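Local structure of ABC transporter (Thermotoga maritima, 1JI0) at residues D4-V9 and V29-I34; E8-H13 and K62-G67. The protein probably hydrolyses ATP, which it binds, to power the transport of branched-chain amino acids across the membrane, as an ATP-binding subunit of an ABC transporter. All blocks are in the same frame, centred on the assembly; numbering follows the deposited sequence.

Contact 1 of 2, residues D4-V9 and V29-I34; sequences DIVLEV and VPRGQI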
loop_
_atom_site.group_PDB
_atom_site.type_symbol
_atom_site.label_atom_id
_atom_site.label_comp_id
_atom_site.label_asym_id
_atom_site.label_seq_id
_atom_site.Cartn_x
_atom_site.Cartn_y
_atom_site.Cartn_z
ATOM N N ASP A 4 -0.325 -0.923 18.994
ATOM C CA ASP A 4 -0.479 -2.246 18.410
ATOM C C ASP A 4 -1.326 -2.076 17.139
ATOM O O ASP A 4 -1.353 -2.948 16.274
ATOM C CB ASP A 4 -1.192 -3.176 19.384
ATOM C CG ASP A 4 -1.581 -4.488 18.745
ATOM O OD1 ASP A 4 -0.675 -5.203 18.265
ATOM O OD2 ASP A 4 -2.792 -4.799 18.713
ATOM N N ILE A 5 -2.035 -0.951 17.053
ATOM C CA ILE A 5 -2.855 -0.627 15.880
ATOM C C ILE A 5 -2.123 0.555 15.262
ATOM O O ILE A 5 -2.244 1.679 15.748
ATOM C CB ILE A 5 -4.302 -0.192 16.274
ATOM C CG1 ILE A 5 -5.047 -1.362 16.930
ATOM C CG2 ILE A 5 -5.075 0.281 15.027
ATOM C CD1 ILE A 5 -5.156 -2.611 16.028
ATOM N N VAL A 6 -1.342 0.303 14.213
ATOM C CA VAL A 6 -0.581 1.378 13.584
ATOM C C VAL A 6 -1.458 2.425 12.920
ATOM O O VAL A 6 -1.118 3.608 12.903
ATOM C CB VAL A 6 0.428 0.840 12.538
ATOM C CG1 VAL A 6 1.374 -0.146 13.193
ATOM C CG2 VAL A 6 -0.312 0.188 11.381
ATOM N N LEU A 7 -2.593 2.000 12.381
ATOM C CA LEU A 7 -3.492 2.937 11.730
ATOM C C LEU A 7 -4.935 2.577 12.006
ATOM O O LEU A 7 -5.343 1.424 11.829
ATOM C CB LEU A 7 -3.269 2.942 10.216
ATOM C CG LEU A 7 -4.119 3.982 9.474
ATOM C CD1 LEU A 7 -3.453 5.360 9.585
ATOM C CD2 LEU A 7 -4.256 3.578 8.018
ATOM N N GLU A 8 -5.699 3.560 12.462
ATOM C CA GLU A 8 -7.115 3.349 12.715
ATOM C C GLU A 8 -7.915 4.471 12.069
ATOM O O GLU A 8 -7.636 5.653 12.280
ATOM C CB GLU A 8 -7.426 3.304 14.212
ATOM C CG GLU A 8 -8.896 2.988 14.485
ATOM C CD GLU A 8 -9.246 2.951 15.958
ATOM O OE1 GLU A 8 -8.360 3.238 16.792
ATOM O OE2 GLU A 8 -10.412 2.638 16.282
ATOM N N VAL A 9 -8.897 4.095 11.263
ATOM C CA VAL A 9 -9.758 5.063 10.596
ATOM C C VAL A 9 -11.100 4.943 11.298
ATOM O O VAL A 9 -11.619 3.843 11.440
ATOM C CB VAL A 9 -9.923 4.724 9.081
ATOM C CG1 VAL A 9 -10.910 5.685 8.426
ATOM C CG2 VAL A 9 -8.575 4.809 8.378
ATOM N N VAL A 29 -5.392 -1.287 11.100
ATOM C CA VAL A 29 -4.269 -2.006 10.499
ATOM C C VAL A 29 -3.321 -2.326 11.656
ATOM O O VAL A 29 -2.562 -1.464 12.097
ATOM C CB VAL A 29 -3.539 -1.135 9.446
ATOM C CG1 VAL A 29 -2.481 -1.961 8.737
ATOM C CG2 VAL A 29 -4.555 -0.576 8.432
ATOM N N PRO A 30 -3.379 -3.567 12.180
ATOM C CA PRO A 30 -2.524 -3.989 13.300
ATOM C C PRO A 30 -1.049 -4.078 12.929
ATOM O O PRO A 30 -0.701 -4.411 11.792
ATOM C CB PRO A 30 -3.097 -5.363 13.688
ATOM C CG PRO A 30 -4.544 -5.304 13.183
ATOM C CD PRO A 30 -4.362 -4.615 11.850
ATOM N N ARG A 31 -0.195 -3.794 13.909
ATOM C CA ARG A 31 1.248 -3.830 13.727
ATOM C C ARG A 31 1.692 -5.194 13.217
ATOM O O ARG A 31 1.247 -6.223 13.724
ATOM C CB ARG A 31 1.951 -3.521 15.058
ATOM C CG ARG A 31 3.489 -3.638 15.025
ATOM C CD ARG A 31 4.102 -2.997 16.266
ATOM N NE ARG A 31 3.689 -1.595 16.365
ATOM C CZ ARG A 31 4.196 -0.604 15.632
ATOM N NH1 ARG A 31 5.154 -0.846 14.753
ATOM N NH2 ARG A 31 3.707 0.626 15.740
ATOM N N GLY A 32 2.560 -5.188 12.207
ATOM C CA GLY A 32 3.091 -6.424 11.652
ATOM C C GLY A 32 2.174 -7.217 10.740
ATOM O O GLY A 32 2.541 -8.300 10.292
ATOM N N GLN A 33 0.987 -6.695 10.452
ATOM C CA GLN A 33 0.064 -7.419 9.585
ATOM C C GLN A 33 -0.080 -6.802 8.204
ATOM O O GLN A 33 0.365 -5.679 7.952
ATOM C CB GLN A 33 -1.329 -7.489 10.229
ATOM C CG GLN A 33 -1.427 -8.396 11.444
ATOM C CD GLN A 33 -2.849 -8.502 11.965
ATOM O OE1 GLN A 33 -3.803 -8.272 11.228
ATOM N NE2 GLN A 33 -2.994 -8.860 13.234
ATOM N N ILE A 34 -0.691 -7.559 7.303
ATOM C CA ILE A 34 -0.979 -7.074 5.964
ATOM C C ILE A 34 -2.493 -6.993 5.955
ATOM O O ILE A 34 -3.175 -8.004 6.141
ATOM C CB ILE A 34 -0.543 -8.064 4.862
ATOM C CG1 ILE A 34 0.979 -8.073 4.723
ATOM C CG2 ILE A 34 -1.210 -7.677 3.533
ATOM C CD1 ILE A 34 1.505 -9.228 3.853
HETATM O O HOH W 1 -0.383 -6.777 16.045
#
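Val6 turns CG1 anti to its own carbonyl carbon (chi1 -58°), and Arg31, extended through CG and CD, bends at chi3 (-57°), which turns NE aside; the Val6 methyl lies over one face of the guanidinium. CG1 stands 3.5 Å from Arg31 NH2, offset toward the rim, and the two side chains cross at about a right angle. The polar end of Arg31 is held elsewhere, NE donating to Ser3 O. An alanine at Val6 would probably leave this face of the guanidinium without its methyl partner.

The backbones pair antiparallel around a classic beta bulge, in which Val6 and Leu7 both face Val29; their two N-H groups reach Val29 O only weakly. Two bonds are firmer: within the bulge Val29 N donates to Leu7 O at 2.8 Å, and beyond it Arg31 N donates to Asp4 O, also at 2.8 Å, almost straight at 172° but from above the carbonyl plane. Ile5 and Pro30 lie side by side, with Ile5 CD1 4.0 Å from Pro30 CG. Leu7 and Val29 do the same on the other face, CB to CG2 at 4.1 Å. A water donates to both Asp4 OD1 and Arg31 O, tying the acid to the type II turn from Pro30 to Gln33.

This turn leads from strand 25-30 of the antiparallel sheet into strand 34-38 of the mixed sheet, and Leu7 and Val29 rest on Leu193 of strand 192-196.

Contact 2 of 2, residues E8-H13 and K62-G67; sequences EVQSLH and KIIFNG
Two residues of strand 62-65 pack against one side of the Gln10 carboxamide. Over that face lies Ile64 CD1, almost directly above Gln10 CD at 3.7 Å. At the oxygen end, on the same side as Ile64 CD1, the aliphatic chain of Lys62 runs alongside, its CG and CD each 3.1 Å from Gln10 OE1, a tight fit. At the nitrogen end NE2 donates to Glu8 OE2 at 3.2 Å. This bond is straight and lies within 5° of the amide plane, yet it meets the Glu8 carboxylate from above, 73° out of its plane. The bond from NE2 would probably favour this orientation of the amide. Lys62 carries its CG between the backbone N and the carbonyl carbon (chi1 62°), which puts CG against Gln10 OE1; its amine makes a long, weak ion pair with Asp69.

Beneath these side chains, strands 8-10 and 62-65 form a regular antiparallel ladder in the beta-sheet subdomain characteristic of ABC ATPases. Glu8 and Ile64 exchange bonds, Ile64 N to Glu8 O at 2.8 Å and Glu8 N to Ile64 O at 2.9 Å. Gln10 and Lys62 form the next hydrogen-bonded pair, with Gln10 N 2.8 Å from Lys62 O. Between them Val9 and Ile63, a non-hydrogen-bonded pair, turn their buried side chains to the other face. Past Gln10 the strand is interrupted by a G1 beta bulge, where Ser11 and Leu12 both face Ile25, and the Ser11 N-H is taken up by Asp26 OD1.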
loop_
_atom_site.group_PDB
_atom_site.type_symbol
_atom_site.label_atom_id
_atom_site.label_comp_id
_atom_site.label_asym_id
_atom_site.label_seq_id
_atom_site.Cartn_x
_atom_site.Cartn_y
_atom_site.Cartn_z
ATOM N N GLU A 8 -5.699 3.560 12.462
ATOM C CA GLU A 8 -7.115 3.349 12.715
ATOM C C GLU A 8 -7.915 4.471 12.069
ATOM O O GLU A 8 -7.636 5.653 12.280
ATOM C CB GLU A 8 -7.426 3.304 14.212
ATOM C CG GLU A 8 -8.896 2.988 14.485
ATOM C CD GLU A 8 -9.246 2.951 15.958
ATOM O OE1 GLU A 8 -8.360 3.238 16.792
ATOM O OE2 GLU A 8 -10.412 2.638 16.282
ATOM N N VAL A 9 -8.897 4.095 11.263
ATOM C CA VAL A 9 -9.758 5.063 10.596
ATOM C C VAL A 9 -11.100 4.943 11.298
ATOM O O VAL A 9 -11.619 3.843 11.440
ATOM C CB VAL A 9 -9.923 4.724 9.081
ATOM C CG1 VAL A 9 -10.910 5.685 8.426
ATOM C CG2 VAL A 9 -8.575 4.809 8.378
ATOM N N GLN A 10 -11.650 6.062 11.767
ATOM C CA GLN A 10 -12.939 6.024 12.452
ATOM C C GLN A 10 -13.990 6.840 11.709
ATOM O O GLN A 10 -13.776 8.017 11.426
ATOM C CB GLN A 10 -12.811 6.567 13.880
ATOM C CG GLN A 10 -11.672 5.971 14.687
ATOM C CD GLN A 10 -11.661 6.465 16.123
ATOM O OE1 GLN A 10 -11.917 7.643 16.391
ATOM N NE2 GLN A 10 -11.355 5.568 17.053
ATOM N N SER A 11 -15.119 6.204 11.403
ATOM C CA SER A 11 -16.236 6.846 10.709
ATOM C C SER A 11 -15.786 7.903 9.704
ATOM O O SER A 11 -16.251 9.043 9.741
ATOM C CB SER A 11 -17.180 7.486 11.735
ATOM O OG SER A 11 -17.622 6.526 12.686
ATOM N N LEU A 12 -14.880 7.514 8.812
ATOM C CA LEU A 12 -14.341 8.415 7.805
ATOM C C LEU A 12 -15.346 8.751 6.713
ATOM O O LEU A 12 -16.010 7.868 6.173
ATOM C CB LEU A 12 -13.094 7.802 7.161
ATOM C CG LEU A 12 -12.509 8.519 5.935
ATOM C CD1 LEU A 12 -12.047 9.912 6.315
ATOM C CD2 LEU A 12 -11.353 7.712 5.361
ATOM N N HIS A 13 -15.447 10.042 6.406
ATOM C CA HIS A 13 -16.332 10.541 5.357
ATOM C C HIS A 13 -15.488 11.394 4.432
ATOM O O HIS A 13 -14.713 12.231 4.891
ATOM C CB HIS A 13 -17.463 11.394 5.942
ATOM C CG HIS A 13 -18.648 10.600 6.383
ATOM N ND1 HIS A 13 -19.663 10.241 5.523
ATOM C CD2 HIS A 13 -18.954 10.046 7.580
ATOM C CE1 HIS A 13 -20.544 9.498 6.171
ATOM N NE2 HIS A 13 -20.137 9.365 7.421
ATOM N N LYS A 62 -12.009 10.456 11.890
ATOM C CA LYS A 62 -10.595 10.675 12.140
ATOM C C LYS A 62 -9.700 9.525 11.717
ATOM O O LYS A 62 -10.125 8.377 11.612
ATOM C CB LYS A 62 -10.340 10.998 13.614
ATOM C CG LYS A 62 -10.723 9.905 14.576
ATOM C CD LYS A 62 -10.315 10.267 16.005
ATOM C CE LYS A 62 -10.971 11.564 16.469
ATOM N NZ LYS A 62 -10.682 11.846 17.911
ATOM N N ILE A 63 -8.447 9.876 11.468
ATOM C CA ILE A 63 -7.423 8.940 11.051
ATOM C C ILE A 63 -6.381 9.033 12.150
ATOM O O ILE A 63 -5.845 10.108 12.424
ATOM C CB ILE A 63 -6.820 9.362 9.694
ATOM C CG1 ILE A 63 -7.946 9.462 8.655
ATOM C CG2 ILE A 63 -5.778 8.350 9.239
ATOM C CD1 ILE A 63 -7.482 9.807 7.247
ATOM N N ILE A 64 -6.122 7.904 12.795
ATOM C CA ILE A 64 -5.180 7.847 13.898
ATOM C C ILE A 64 -3.974 6.983 13.546
ATOM O O ILE A 64 -4.123 5.810 13.227
ATOM C CB ILE A 64 -5.887 7.279 15.150
ATOM C CG1 ILE A 64 -7.179 8.060 15.404
ATOM C CG2 ILE A 64 -4.970 7.379 16.364
ATOM C CD1 ILE A 64 -8.095 7.427 16.433
ATOM N N PHE A 65 -2.788 7.584 13.589
ATOM C CA PHE A 65 -1.536 6.897 13.291
ATOM C C PHE A 65 -0.803 6.709 14.615
ATOM O O PHE A 65 -0.489 7.689 15.296
ATOM C CB PHE A 65 -0.685 7.740 12.341
ATOM C CG PHE A 65 0.649 7.137 12.028
ATOM C CD1 PHE A 65 0.740 5.895 11.410
ATOM C CD2 PHE A 65 1.822 7.822 12.327
ATOM C CE1 PHE A 65 1.981 5.345 11.094
ATOM C CE2 PHE A 65 3.068 7.278 12.012
ATOM C CZ PHE A 65 3.146 6.037 11.393
ATOM N N ASN A 66 -0.531 5.450 14.961
ATOM C CA ASN A 66 0.115 5.102 16.226
ATOM C C ASN A 66 -0.457 5.881 17.398
ATOM O O ASN A 66 0.285 6.424 18.223
ATOM C CB ASN A 66 1.623 5.305 16.158
ATOM C CG ASN A 66 2.328 4.125 15.549
ATOM O OD1 ASN A 66 2.096 2.978 15.943
ATOM N ND2 ASN A 66 3.202 4.389 14.586
ATOM N N GLY A 67 -1.784 5.940 17.458
ATOM C CA GLY A 67 -2.449 6.632 18.544
ATOM C C GLY A 67 -2.629 8.126 18.377
ATOM O O GLY A 67 -3.367 8.741 19.146
#

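In the fold
Both contacts belong to one antiparallel sheet and share strand 5-16, which pairs with strand 25-30 in contact 1 and with strand 60-65 in contact 2. Val6 ties them directly, its O lying 2.8 Å from Asn66 N in a probable hydrogen bond. Each is partly buried. Contact 1, with exposed residues at one end and apolar packing against the mixed sheet at the other, has a bulged register and lies away from the ATP site. Contact 2 keeps an even register, with polar and aliphatic side chains on one face and buried valine and isoleucine on the other; the Val9 side chain is about 13 Å from the bound ATP.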